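Local structure of coronin (Toxoplasma gondii, 4OZU) at residues A[23-28]-A[66-71]; A[78-83]-A[97-102]; A[139-144]-A[371-376]; A[167-172]-A[197-202]; A[232-237]-A[250-255]. The protein binds actin, probably in its filamentous form, and contributes to host-cell invasion and egress by the parasite, the chain here being its WD40 domain. All blocks are in the same frame, centred on the assembly; numbering follows the deposited sequence. Where two conformers were deposited one is given.

Read from the N terminus, this WD40 propeller illustrates how a circular fold is stitched at several ranges. Contact 1 closes a loop of 37 residues, laying strand 67-68 beside strand 16-25 at the edge of one sheet. Contact 2 follows in series and draws together the ends of the hairpin 82-87/94-99. Contact 3 spans by far the longest interval, 226 residues, and joins the loop before strand 145-150 to the chain leading into helix 376-380. Within that span lie contact 4, which packs two successive sheets face to face, and contact 5, a hairpin of the next sheet. No loops cross. Contacts 4 and 5 also touch, I198 packing on T252 and F255.

Contact 1. Residues A[23-28]-A[66-71]; sequences QYSDLR and IGRNPA
The tight half of this contact is the meeting of Y24 with I66. CG1 of I66, anti to its own backbone N (chi1 -167°), sits over the centre of the Y24 ring at 3.9 Å from the ring centroid, a CH-pi contact square on the face, while CD1 lies 3.8 Å from Y24 CE1. The ring is buried among L61, L344 and P346, and its hydroxyl is tied to the carbonyl of L63. Alongside, a short parallel pairing places strand 67-68 against strand 16-25: S25 N donates a nearly straight bond to G67 O at 3.1 Å, whereas the bonds from G67 N to Q23 O and from N69 N to S25 O are bent and weak. L27 crosses P70 at about a right angle, its CD2 3.7 Å from P70 CG. S25 OG lies against R68 CA at 3.3 Å without bonding across the segments.

Toward solvent the fit loosens. The D26 carboxylate and R68 guanidinium lie side by side, pointing the same way, yet D26 OD2 stays 4.3 Å from R68 NE, beyond a salt bridge, and the position of OD2 is less certain. The chemistry implies an edge held by apolar packing, part of it on an aromatic face, and one good backbone bond, with charge attraction adding perhaps a diffuse contribution.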
# COMPACT_ATOMS: atom_id res chain seq x y z
N GLN A 23 -13.19 -4.11 17.95
CA GLN A 23 -13.42 -3.81 16.54
C GLN A 23 -13.85 -2.36 16.38
O GLN A 23 -14.37 -1.76 17.33
CB GLN A 23 -14.50 -4.71 15.95
CG GLN A 23 -14.25 -6.20 16.08
CD GLN A 23 -15.45 -7.03 15.68
OE1 GLN A 23 -16.60 -6.62 15.86
NE2 GLN A 23 -15.20 -8.21 15.13
N TYR A 24 -13.65 -1.81 15.19
CA TYR A 24 -14.34 -0.60 14.78
C TYR A 24 -15.66 -1.08 14.20
O TYR A 24 -15.67 -1.73 13.16
CB TYR A 24 -13.54 0.22 13.76
CG TYR A 24 -12.10 0.45 14.16
CD1 TYR A 24 -11.12 -0.51 13.90
CD2 TYR A 24 -11.70 1.63 14.78
CE1 TYR A 24 -9.80 -0.31 14.26
CE2 TYR A 24 -10.39 1.84 15.15
CZ TYR A 24 -9.44 0.87 14.88
OH TYR A 24 -8.14 1.08 15.24
N SER A 25 -16.77 -0.81 14.88
CA SER A 25 -18.06 -1.39 14.48
C SER A 25 -19.15 -0.34 14.30
O SER A 25 -18.96 0.84 14.59
CB SER A 25 -18.50 -2.43 15.51
OG SER A 25 -18.75 -1.85 16.78
N ASP A 26 -20.30 -0.80 13.80
CA ASP A 26 -21.43 0.05 13.45
C ASP A 26 -21.04 1.11 12.42
O ASP A 26 -21.51 2.24 12.43
CB ASP A 26 -22.01 0.70 14.71
CG ASP A 26 -23.05 -0.18 15.37
OD1 ASP A 26 -24.03 -0.56 14.70
OD2 ASP A 26 -22.89 -0.51 16.56
N LEU A 27 -20.17 0.70 11.51
CA LEU A 27 -19.79 1.54 10.39
C LEU A 27 -20.72 1.30 9.21
O LEU A 27 -21.48 0.34 9.21
CB LEU A 27 -18.34 1.27 9.99
CG LEU A 27 -17.29 1.36 11.10
CD1 LEU A 27 -15.92 0.99 10.55
CD2 LEU A 27 -17.27 2.75 11.72
N ARG A 28 -20.66 2.18 8.22
CA ARG A 28 -21.40 2.03 6.97
C ARG A 28 -20.41 2.08 5.81
O ARG A 28 -20.21 3.14 5.20
CB ARG A 28 -22.45 3.13 6.82
CG ARG A 28 -23.70 2.92 7.67
CD ARG A 28 -24.70 1.99 6.99
NE ARG A 28 -25.06 2.45 5.65
CZ ARG A 28 -26.04 3.31 5.38
NH1 ARG A 28 -26.78 3.83 6.35
NH2 ARG A 28 -26.28 3.66 4.12
N ILE A 66 -11.05 2.92 18.95
CA ILE A 66 -11.67 1.67 18.58
C ILE A 66 -12.97 1.48 19.36
O ILE A 66 -13.14 2.06 20.44
CB ILE A 66 -10.71 0.48 18.82
CG1 ILE A 66 -11.23 -0.78 18.12
CG2 ILE A 66 -10.50 0.25 20.31
CD1 ILE A 66 -10.14 -1.78 17.77
N GLY A 67 -13.89 0.70 18.81
CA GLY A 67 -15.15 0.41 19.46
C GLY A 67 -16.36 0.71 18.60
O GLY A 67 -16.25 0.89 17.38
N ARG A 68 -17.52 0.75 19.24
CA ARG A 68 -18.79 0.92 18.56
C ARG A 68 -19.04 2.37 18.17
O ARG A 68 -18.66 3.29 18.90
CB ARG A 68 -19.93 0.41 19.46
CG ARG A 68 -21.33 0.77 18.97
CD ARG A 68 -22.39 -0.24 19.40
NE ARG A 68 -22.61 -0.26 20.84
CZ ARG A 68 -23.49 -1.05 21.45
NH1 ARG A 68 -24.23 -1.90 20.75
NH2 ARG A 68 -23.63 -1.00 22.76
N ASN A 69 -19.69 2.54 17.02
CA ASN A 69 -20.09 3.84 16.48
C ASN A 69 -19.08 4.96 16.76
O ASN A 69 -19.41 5.95 17.41
CB ASN A 69 -21.46 4.23 17.03
CG ASN A 69 -22.12 5.34 16.22
OD1 ASN A 69 -21.72 5.62 15.09
ND2 ASN A 69 -23.12 5.98 16.80
N PRO A 70 -17.85 4.79 16.27
CA PRO A 70 -16.79 5.78 16.48
C PRO A 70 -17.08 7.07 15.72
O PRO A 70 -17.94 7.07 14.83
CB PRO A 70 -15.54 5.09 15.95
CG PRO A 70 -16.06 4.17 14.91
CD PRO A 70 -17.40 3.70 15.39
N ALA A 71 -16.39 8.15 16.06
CA ALA A 71 -16.55 9.41 15.36
C ALA A 71 -15.99 9.29 13.95
O ALA A 71 -14.78 9.09 13.77
CB ALA A 71 -15.87 10.54 16.11

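Contact 2. Residues A[78-83]-A[97-102]; sequences HTASIQ and TACEDT
Backbone hydrogen bonds define the frame of this hairpin end. Q83 N donates to A98 O at 2.9 Å and E100 N to S81 O at 3.0 Å, the latter nearly along the C=O axis; between them I82 and C99 face each other as an antiparallel non-hydrogen-bonded pair. A type I turn from C99 to T102 then carries the chain round.

Side chains add a second set of polar bonds. H78 NE2 and T97 OG1 meet tip to tip at 2.7 Å, the hydroxyl lying in the plane of the imidazole at its edge, and H78 ND1 is engaged by G56 O. D101 OD2 is gripped twice by T79: OG1 takes its anti lone pair at 2.7 Å, and the backbone N comes from above the carboxylate plane at 3.1 Å. A salt bridge to R105 adds a third partner, probably stabilising the charged form. S81 OG bonds to Q83 OE1.

Apolar packing fills in the rest. I82 CG1 rests over the centre of the H78 ring, 3.9 Å above its plane, and A80 CB abuts E100 CB at 3.6 Å. W107 NE1 also bonds T97 OG1, so H78, T97, W107 and D101 occupy the tetrad positions of a WD40 repeat: the Trp-Thr-His chain is present, but the classic His-Asp bond is replaced by H78 ND1 to G56 O and D101 to T79.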
# COMPACT_ATOMS: atom_id res chain seq x y z
N HIS A 78 -15.71 14.27 -4.16
CA HIS A 78 -15.80 13.32 -5.26
C HIS A 78 -17.18 13.31 -5.89
O HIS A 78 -18.18 13.48 -5.20
CB HIS A 78 -15.47 11.90 -4.77
CG HIS A 78 -14.29 11.84 -3.86
ND1 HIS A 78 -14.42 11.83 -2.48
CD2 HIS A 78 -12.96 11.77 -4.11
CE1 HIS A 78 -13.22 11.76 -1.93
NE2 HIS A 78 -12.32 11.72 -2.90
N THR A 79 -17.24 13.11 -7.21
CA THR A 79 -18.51 13.06 -7.93
C THR A 79 -18.79 11.63 -8.40
O THR A 79 -19.87 11.34 -8.92
CB THR A 79 -18.51 14.04 -9.13
OG1 THR A 79 -17.69 13.55 -10.19
CG2 THR A 79 -18.02 15.42 -8.68
N ALA A 80 -17.83 10.74 -8.18
CA ALA A 80 -18.02 9.32 -8.46
C ALA A 80 -17.31 8.51 -7.37
O ALA A 80 -16.88 9.07 -6.37
CB ALA A 80 -17.48 8.97 -9.84
N SER A 81 -17.20 7.20 -7.56
CA SER A 81 -16.68 6.33 -6.52
C SER A 81 -15.17 6.49 -6.34
O SER A 81 -14.45 6.85 -7.27
CB SER A 81 -16.98 4.86 -6.84
OG SER A 81 -16.18 4.41 -7.92
N ILE A 82 -14.72 6.22 -5.12
CA ILE A 82 -13.30 6.27 -4.79
C ILE A 82 -12.63 4.95 -5.15
O ILE A 82 -13.06 3.88 -4.70
CB ILE A 82 -13.09 6.57 -3.29
CG1 ILE A 82 -13.68 7.93 -2.93
CG2 ILE A 82 -11.61 6.54 -2.94
CD1 ILE A 82 -13.93 8.12 -1.44
N GLN A 83 -11.57 5.04 -5.95
CA GLN A 83 -10.85 3.85 -6.43
C GLN A 83 -9.60 3.54 -5.63
O GLN A 83 -9.17 2.39 -5.57
CB GLN A 83 -10.48 4.03 -7.90
CG GLN A 83 -11.68 4.08 -8.82
CD GLN A 83 -12.49 2.79 -8.79
OE1 GLN A 83 -13.69 2.80 -8.49
NE2 GLN A 83 -11.84 1.68 -9.10
N THR A 97 -6.85 10.91 -2.83
CA THR A 97 -7.80 9.95 -3.37
C THR A 97 -7.77 9.98 -4.89
O THR A 97 -7.59 11.03 -5.50
CB THR A 97 -9.24 10.23 -2.91
OG1 THR A 97 -9.64 11.53 -3.36
CG2 THR A 97 -9.35 10.15 -1.40
N ALA A 98 -7.93 8.80 -5.48
CA ALA A 98 -8.17 8.65 -6.90
C ALA A 98 -9.64 8.35 -7.10
O ALA A 98 -10.21 7.55 -6.36
CB ALA A 98 -7.31 7.55 -7.49
N CYS A 99 -10.25 8.95 -8.12
CA CYS A 99 -11.70 8.86 -8.29
C CYS A 99 -12.09 8.43 -9.70
O CYS A 99 -11.37 8.69 -10.68
CB CYS A 99 -12.33 10.21 -7.96
SG CYS A 99 -14.12 10.22 -7.94
N GLU A 100 -13.23 7.76 -9.80
CA GLU A 100 -13.76 7.33 -11.09
C GLU A 100 -14.05 8.51 -11.99
O GLU A 100 -14.18 8.34 -13.20
CB GLU A 100 -15.04 6.51 -10.91
CG GLU A 100 -14.81 5.02 -10.73
CD GLU A 100 -16.07 4.20 -10.96
OE1 GLU A 100 -17.17 4.78 -10.91
OE2 GLU A 100 -15.95 2.97 -11.18
N ASP A 101 -14.16 9.72 -11.43
CA ASP A 101 -14.46 10.89 -12.26
C ASP A 101 -13.18 11.49 -12.87
O ASP A 101 -13.20 12.59 -13.42
CB ASP A 101 -15.22 11.96 -11.46
CG ASP A 101 -14.45 12.49 -10.26
OD1 ASP A 101 -13.23 12.25 -10.15
OD2 ASP A 101 -15.09 13.16 -9.42
N THR A 102 -12.08 10.73 -12.76
CA THR A 102 -10.79 11.01 -13.42
C THR A 102 -9.91 12.00 -12.66
O THR A 102 -8.80 12.31 -13.10
CB THR A 102 -10.95 11.55 -14.87
OG1 THR A 102 -11.35 12.93 -14.87
CG2 THR A 102 -11.96 10.71 -15.67

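Contact 3. Residues A[139-144]-A[371-376]; sequences NPAVSG and EPSMTA
The two loops run past each other with a single backbone bridge between V142 and M374, in which M374 N donates to A141 O at 3.2 Å. This joins a strand-connecting loop of the WD40 beta-propeller, between strands 133-138 and 145-150, to the chain that enters helix 376-380. A141 O also receives a weak, bent bond from S373 N, and the return bond from S143 N to M374 O is long and weak, so the bridge is firm at one end and slack at the other.

N139 shapes the first loop: its OD1 accepts from A141 N, an Asx turn, and from V142 N as well, a turn that leaves A141 O directed at S373 N and M374 N. The side chains then mesh around M374. Bent at chi3 (-80°), that side chain brings its CE methyl against V142 CG2 at 3.8 Å and A141 CB at 3.9 Å, with W379 of the helix also packing on V142 and M374. The other branch of the valine, CG1, reaches A376 CA at 3.6 Å. P372 packs on S143, its CG 3.7 Å from S143 CB, while S373 OG bonds the carbonyl of K385. T375 holds the N-cap position of the helix. Beside it, one water joins the segments, accepting from A376 N at 2.9 Å and hydrogen-bonded to S143 OG at 3.0 Å.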
# COMPACT_ATOMS: atom_id res chain seq x y z
N ASN A 139 5.45 9.14 -3.42
CA ASN A 139 6.86 8.81 -3.37
C ASN A 139 7.29 8.68 -1.91
O ASN A 139 7.00 9.55 -1.10
CB ASN A 139 7.67 9.89 -4.08
CG ASN A 139 9.11 9.49 -4.28
OD1 ASN A 139 9.85 9.26 -3.32
ND2 ASN A 139 9.52 9.39 -5.54
N PRO A 140 7.98 7.58 -1.57
CA PRO A 140 8.34 7.34 -0.16
C PRO A 140 9.54 8.15 0.31
O PRO A 140 9.81 8.15 1.51
CB PRO A 140 8.69 5.84 -0.15
CG PRO A 140 9.19 5.57 -1.52
CD PRO A 140 8.36 6.44 -2.43
N ALA A 141 10.23 8.85 -0.59
CA ALA A 141 11.43 9.60 -0.21
C ALA A 141 11.29 11.09 -0.47
O ALA A 141 12.00 11.89 0.15
CB ALA A 141 12.63 9.06 -0.96
N VAL A 142 10.40 11.47 -1.37
CA VAL A 142 10.33 12.84 -1.85
C VAL A 142 8.98 13.45 -1.56
O VAL A 142 7.94 12.92 -1.94
CB VAL A 142 10.57 12.92 -3.37
CG1 VAL A 142 10.68 14.38 -3.83
CG2 VAL A 142 11.82 12.14 -3.74
N SER A 143 9.02 14.59 -0.87
CA SER A 143 7.83 15.37 -0.61
C SER A 143 7.19 15.84 -1.91
O SER A 143 7.89 16.24 -2.84
CB SER A 143 8.18 16.57 0.28
OG SER A 143 9.49 17.06 -0.03
N GLY A 144 5.87 15.77 -1.97
CA GLY A 144 5.13 16.41 -3.04
C GLY A 144 5.06 15.65 -4.35
O GLY A 144 4.44 16.13 -5.29
N GLU A 371 9.79 11.95 7.68
CA GLU A 371 10.57 13.06 7.13
C GLU A 371 11.04 12.70 5.73
O GLU A 371 11.67 11.66 5.56
CB GLU A 371 11.79 13.38 7.99
CG GLU A 371 11.53 13.95 9.34
CD GLU A 371 12.83 14.18 10.10
OE1 GLU A 371 13.88 14.31 9.44
OE2 GLU A 371 12.79 14.20 11.34
N PRO A 372 10.76 13.55 4.73
CA PRO A 372 11.32 13.23 3.41
C PRO A 372 12.84 13.33 3.36
O PRO A 372 13.39 14.25 3.96
CB PRO A 372 10.70 14.29 2.49
CG PRO A 372 9.68 15.02 3.31
CD PRO A 372 10.00 14.80 4.74
N SER A 373 13.51 12.43 2.64
CA SER A 373 14.96 12.51 2.54
C SER A 373 15.38 13.56 1.52
O SER A 373 16.49 14.10 1.59
CB SER A 373 15.57 11.16 2.16
OG SER A 373 15.29 10.82 0.81
N MET A 374 14.47 13.87 0.59
CA MET A 374 14.73 14.83 -0.47
C MET A 374 13.55 15.77 -0.68
O MET A 374 12.39 15.36 -0.57
CB MET A 374 15.02 14.11 -1.79
CG MET A 374 16.27 13.29 -1.79
SD MET A 374 16.45 12.38 -3.33
CE MET A 374 15.34 11.01 -3.04
N THR A 375 13.85 17.03 -0.97
CA THR A 375 12.85 17.94 -1.53
C THR A 375 12.64 17.58 -3.00
O THR A 375 13.49 16.92 -3.61
CB THR A 375 13.29 19.40 -1.43
OG1 THR A 375 14.44 19.61 -2.26
CG2 THR A 375 13.63 19.77 0.02
N ALA A 376 11.53 18.02 -3.57
CA ALA A 376 11.27 17.76 -4.99
C ALA A 376 12.41 18.34 -5.83
O ALA A 376 12.86 17.72 -6.79
CB ALA A 376 9.94 18.36 -5.41
O HOH W 1 9.44 19.28 -1.98

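Contact 4. Residues A[167-172]-A[197-202]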
# COMPACT_ATOMS: atom_id res chain seq x y z
N ALA A 167 5.47 14.51 -15.90
CA ALA A 167 5.81 13.40 -16.78
C ALA A 167 4.66 12.42 -16.84
O ALA A 167 3.93 12.25 -15.87
CB ALA A 167 7.08 12.71 -16.31
N SER A 168 4.49 11.79 -17.99
CA SER A 168 3.46 10.78 -18.17
C SER A 168 4.01 9.70 -19.07
O SER A 168 4.82 9.97 -19.96
CB SER A 168 2.19 11.39 -18.78
OG SER A 168 1.57 12.28 -17.87
N VAL A 169 3.58 8.47 -18.83
CA VAL A 169 3.93 7.35 -19.68
C VAL A 169 2.66 6.55 -19.93
O VAL A 169 1.95 6.21 -18.98
CB VAL A 169 5.01 6.45 -19.04
CG1 VAL A 169 5.21 5.18 -19.83
CG2 VAL A 169 6.33 7.21 -18.92
N LYS A 170 2.36 6.27 -21.19
CA LYS A 170 1.15 5.55 -21.53
C LYS A 170 1.42 4.18 -22.15
O LYS A 170 2.07 4.06 -23.19
CB LYS A 170 0.27 6.35 -22.48
CG LYS A 170 -1.05 5.66 -22.74
CD LYS A 170 -1.96 6.42 -23.67
CE LYS A 170 -3.33 5.77 -23.71
NZ LYS A 170 -3.25 4.29 -23.92
N PHE A 171 0.87 3.16 -21.50
CA PHE A 171 0.87 1.80 -22.01
C PHE A 171 -0.41 1.56 -22.79
O PHE A 171 -1.37 2.32 -22.67
CB PHE A 171 1.00 0.80 -20.86
CG PHE A 171 2.25 0.99 -20.06
CD1 PHE A 171 3.44 0.41 -20.47
CD2 PHE A 171 2.25 1.77 -18.93
CE1 PHE A 171 4.60 0.61 -19.75
CE2 PHE A 171 3.40 1.97 -18.20
CZ PHE A 171 4.57 1.39 -18.62
N GLN A 172 -0.42 0.50 -23.59
CA GLN A 172 -1.55 0.21 -24.45
C GLN A 172 -2.75 -0.38 -23.69
O GLN A 172 -3.89 -0.23 -24.12
CB GLN A 172 -1.14 -0.75 -25.56
CG GLN A 172 -0.02 -0.22 -26.44
CD GLN A 172 0.22 -1.09 -27.66
OE1 GLN A 172 -0.72 -1.56 -28.30
NE2 GLN A 172 1.49 -1.31 -27.99
N ASN A 197 6.00 -3.48 -15.85
CA ASN A 197 6.75 -2.39 -16.46
C ASN A 197 7.44 -1.55 -15.41
O ASN A 197 6.86 -1.26 -14.36
CB ASN A 197 5.83 -1.50 -17.30
CG ASN A 197 4.90 -2.30 -18.20
OD1 ASN A 197 5.32 -2.85 -19.21
ND2 ASN A 197 3.62 -2.34 -17.83
N ILE A 198 8.68 -1.19 -15.69
CA ILE A 198 9.46 -0.32 -14.82
C ILE A 198 9.59 1.06 -15.48
O ILE A 198 9.97 1.16 -16.65
CB ILE A 198 10.86 -0.88 -14.54
CG1 ILE A 198 10.80 -2.36 -14.16
CG2 ILE A 198 11.54 -0.06 -13.46
CD1 ILE A 198 9.96 -2.66 -12.93
N VAL A 199 9.30 2.10 -14.70
CA VAL A 199 9.23 3.47 -15.22
C VAL A 199 10.15 4.40 -14.46
O VAL A 199 10.13 4.41 -13.23
CB VAL A 199 7.80 4.03 -15.14
CG1 VAL A 199 7.74 5.43 -15.73
CG2 VAL A 199 6.83 3.10 -15.87
N ASP A 200 10.94 5.17 -15.20
CA ASP A 200 11.77 6.23 -14.64
C ASP A 200 11.09 7.58 -14.91
O ASP A 200 11.13 8.08 -16.04
CB ASP A 200 13.18 6.19 -15.24
CG ASP A 200 14.13 7.21 -14.60
OD1 ASP A 200 13.68 8.29 -14.17
OD2 ASP A 200 15.34 6.91 -14.55
N PRO A 201 10.46 8.17 -13.89
CA PRO A 201 9.71 9.41 -14.16
C PRO A 201 10.59 10.62 -14.49
O PRO A 201 10.18 11.46 -15.28
CB PRO A 201 8.96 9.65 -12.85
CG PRO A 201 9.74 8.91 -11.81
CD PRO A 201 10.30 7.72 -12.50
N ARG A 202 11.77 10.71 -13.90
CA ARG A 202 12.64 11.85 -14.17
C ARG A 202 13.20 11.79 -15.59
O ARG A 202 13.59 12.82 -16.15
CB ARG A 202 13.76 11.92 -13.14
CG ARG A 202 13.27 12.40 -11.78
CD ARG A 202 14.34 12.36 -10.72
NE ARG A 202 14.77 11.00 -10.45
CZ ARG A 202 15.66 10.67 -9.52
NH1 ARG A 202 16.22 11.62 -8.78
NH2 ARG A 202 15.99 9.41 -9.35
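A167 begins the approach with its methyl: CB comes to 3.5 Å from P201 O, where the two backbones lie closest. From here strand 164-170, the last of its sheet, is layered face against face on strand 195-200 of the next sheet. Residues 167-171 run nearly antiparallel to 197-201, the two directions differing by 165°, but no hydrogen bond joins the two segments. The side chain of S168 points away and touches A156 of its own sheet.

V169 returns to the interface. Its CG2 meets V199 CG1 tip to tip at 3.9 Å, and V206 of the adjoining strand packs on it too. K170 again faces outward, its ammonium folding back to bond with F171 O at 3.0 Å and with the carbonyl of D152.

F171 carries the largest share of the contact. With CG anti to the carbonyl carbon (chi1 -59°), one ring face stacks against the N197 amide, their planes 23° apart. N197 ND2 stands 3.6 Å above the F171 ring plane, displaced toward the rim, and N197 CG closes to 3.3 Å from F171 CE1. At the ring's edge, in its plane, V199 CG2 touches F171 CZ at 3.9 Å. The amide is fixed in rotation by S209 OG at its oxygen and, weakly, by T191 OG1 at its nitrogen.

The alternation is that of a beta strand, and here it turns A167, V169 and F171 onto the next sheet of the propeller. The chemistry implies cohesion by van der Waals contact, with the one polar side chain, N197, lying flat on an aromatic face and bonded within its own sheet, weakly at the nitrogen.

Contact 5. Residues A[232-237]-A[250-255]; sequences GHVFTT and WDTRKF
One carbonyl oxygen, G232 O, is held twice by the same residue: T252 OG1 donates along a lone pair in the carbonyl plane at 2.7 Å, and T252 N donates from above that plane at 3.0 Å. The hydroxyl occupies the crowded position between backbone N and carbonyl carbon (chi1 53°), which brings it to the acceptor already bonded by its own amide. G232 adopts a positive phi of 70° and has no side chain to intrude on the hydroxyl. Beyond it the strands pair regularly, V234 N to W250 O and W250 N to V234 O, the latter at 2.8 Å.

W250 and D251 are the Trp-Asp pair that names the WD repeat, at the end of the third strand of a propeller blade. The indole N-H reaches T236 OG1 at 2.9 Å, the hydroxyl lying in the ring plane; that hydroxyl also bonds H213 NE2, giving the Trp-Thr-His part of the WD40 hydrogen-bond network.

On the face bearing H233 and D251, D251 CB lies over the H233 ring, 4.1 Å from its centroid, and the carboxylate is turned only 20° from the imidazole plane. H233 ND1 is bound to D231 O. D251 OD1 accepts from R253 N at 3.0 Å, an Asx turn opening the type I turn to K254, while R253 NH1 forms a salt bridge with D231. Across the other face, V234 CG2 and T252 CG2 meet at 3.9 Å.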
# COMPACT_ATOMS: atom_id res chain seq x y z
N GLY A 232 16.64 -2.84 -6.36
CA GLY A 232 16.06 -3.01 -7.67
C GLY A 232 15.20 -4.25 -7.86
O GLY A 232 14.88 -4.59 -8.99
N HIS A 233 14.83 -4.90 -6.77
CA HIS A 233 13.98 -6.09 -6.87
C HIS A 233 12.49 -5.74 -6.70
O HIS A 233 12.12 -4.89 -5.89
CB HIS A 233 14.39 -7.14 -5.85
CG HIS A 233 15.63 -7.89 -6.23
ND1 HIS A 233 16.82 -7.26 -6.54
CD2 HIS A 233 15.86 -9.22 -6.38
CE1 HIS A 233 17.73 -8.16 -6.86
NE2 HIS A 233 17.18 -9.36 -6.77
N VAL A 234 11.67 -6.42 -7.50
CA VAL A 234 10.23 -6.23 -7.54
C VAL A 234 9.56 -7.58 -7.38
O VAL A 234 10.09 -8.59 -7.82
CB VAL A 234 9.77 -5.59 -8.87
CG1 VAL A 234 8.24 -5.54 -8.97
CG2 VAL A 234 10.35 -4.20 -9.01
N PHE A 235 8.40 -7.58 -6.73
CA PHE A 235 7.63 -8.79 -6.45
C PHE A 235 6.30 -8.73 -7.18
O PHE A 235 5.63 -7.71 -7.13
CB PHE A 235 7.37 -8.93 -4.95
CG PHE A 235 6.59 -10.16 -4.56
CD1 PHE A 235 7.22 -11.39 -4.45
CD2 PHE A 235 5.23 -10.08 -4.28
CE1 PHE A 235 6.51 -12.51 -4.07
CE2 PHE A 235 4.52 -11.20 -3.91
CZ PHE A 235 5.16 -12.42 -3.81
N THR A 236 5.90 -9.82 -7.86
CA THR A 236 4.59 -9.87 -8.49
C THR A 236 3.79 -11.07 -8.04
O THR A 236 4.35 -12.11 -7.69
CB THR A 236 4.67 -9.92 -10.04
OG1 THR A 236 5.40 -11.08 -10.45
CG2 THR A 236 5.32 -8.67 -10.60
N THR A 237 2.47 -10.89 -8.04
CA THR A 237 1.51 -11.98 -7.95
C THR A 237 0.75 -12.03 -9.25
O THR A 237 0.61 -11.02 -9.93
CB THR A 237 0.50 -11.81 -6.82
OG1 THR A 237 -0.33 -10.67 -7.11
CG2 THR A 237 1.19 -11.61 -5.48
N TRP A 250 11.64 -10.42 -9.24
CA TRP A 250 12.34 -9.91 -10.41
C TRP A 250 13.45 -8.98 -10.01
O TRP A 250 13.30 -8.17 -9.09
CB TRP A 250 11.39 -9.16 -11.34
CG TRP A 250 10.18 -9.92 -11.66
CD1 TRP A 250 9.04 -10.01 -10.91
CD2 TRP A 250 9.96 -10.74 -12.81
NE1 TRP A 250 8.13 -10.82 -11.53
CE2 TRP A 250 8.67 -11.29 -12.70
CE3 TRP A 250 10.74 -11.06 -13.93
CZ2 TRP A 250 8.14 -12.14 -13.66
CZ3 TRP A 250 10.21 -11.90 -14.88
CH2 TRP A 250 8.92 -12.43 -14.74
N ASP A 251 14.55 -9.09 -10.73
CA ASP A 251 15.67 -8.17 -10.64
C ASP A 251 15.61 -7.25 -11.85
O ASP A 251 15.79 -7.69 -12.98
CB ASP A 251 16.98 -8.95 -10.61
CG ASP A 251 18.21 -8.06 -10.54
OD1 ASP A 251 18.07 -6.82 -10.57
OD2 ASP A 251 19.32 -8.62 -10.46
N THR A 252 15.35 -5.96 -11.62
CA THR A 252 15.15 -5.03 -12.72
C THR A 252 16.42 -4.76 -13.52
O THR A 252 16.37 -4.13 -14.58
CB THR A 252 14.57 -3.69 -12.23
OG1 THR A 252 15.39 -3.16 -11.19
CG2 THR A 252 13.16 -3.89 -11.71
N ARG A 253 17.55 -5.25 -13.02
CA ARG A 253 18.82 -5.13 -13.73
C ARG A 253 19.12 -6.37 -14.58
O ARG A 253 20.04 -6.36 -15.42
CB ARG A 253 19.96 -4.90 -12.73
CG ARG A 253 19.96 -3.51 -12.14
CD ARG A 253 21.25 -3.23 -11.39
NE ARG A 253 21.29 -1.85 -10.89
CZ ARG A 253 20.78 -1.45 -9.73
NH1 ARG A 253 20.19 -2.32 -8.91
NH2 ARG A 253 20.87 -0.17 -9.39
N LYS A 254 18.36 -7.44 -14.34
CA LYS A 254 18.43 -8.69 -15.09
C LYS A 254 17.00 -9.17 -15.32
O LYS A 254 16.56 -10.18 -14.76
CB LYS A 254 19.23 -9.76 -14.34
CG LYS A 254 20.65 -9.38 -14.00
CD LYS A 254 21.43 -10.61 -13.56
CE LYS A 254 22.77 -10.26 -12.94
NZ LYS A 254 23.53 -11.48 -12.57
N PHE A 255 16.29 -8.41 -16.15
CA PHE A 255 14.83 -8.40 -16.15
C PHE A 255 14.22 -9.30 -17.22
O PHE A 255 13.16 -8.99 -17.76
CB PHE A 255 14.38 -6.95 -16.36
CG PHE A 255 13.02 -6.63 -15.83
CD1 PHE A 255 12.61 -7.01 -14.55
CD2 PHE A 255 12.14 -5.89 -16.61
CE1 PHE A 255 11.36 -6.68 -14.09
CE2 PHE A 255 10.89 -5.56 -16.14
CZ PHE A 255 10.49 -5.96 -14.89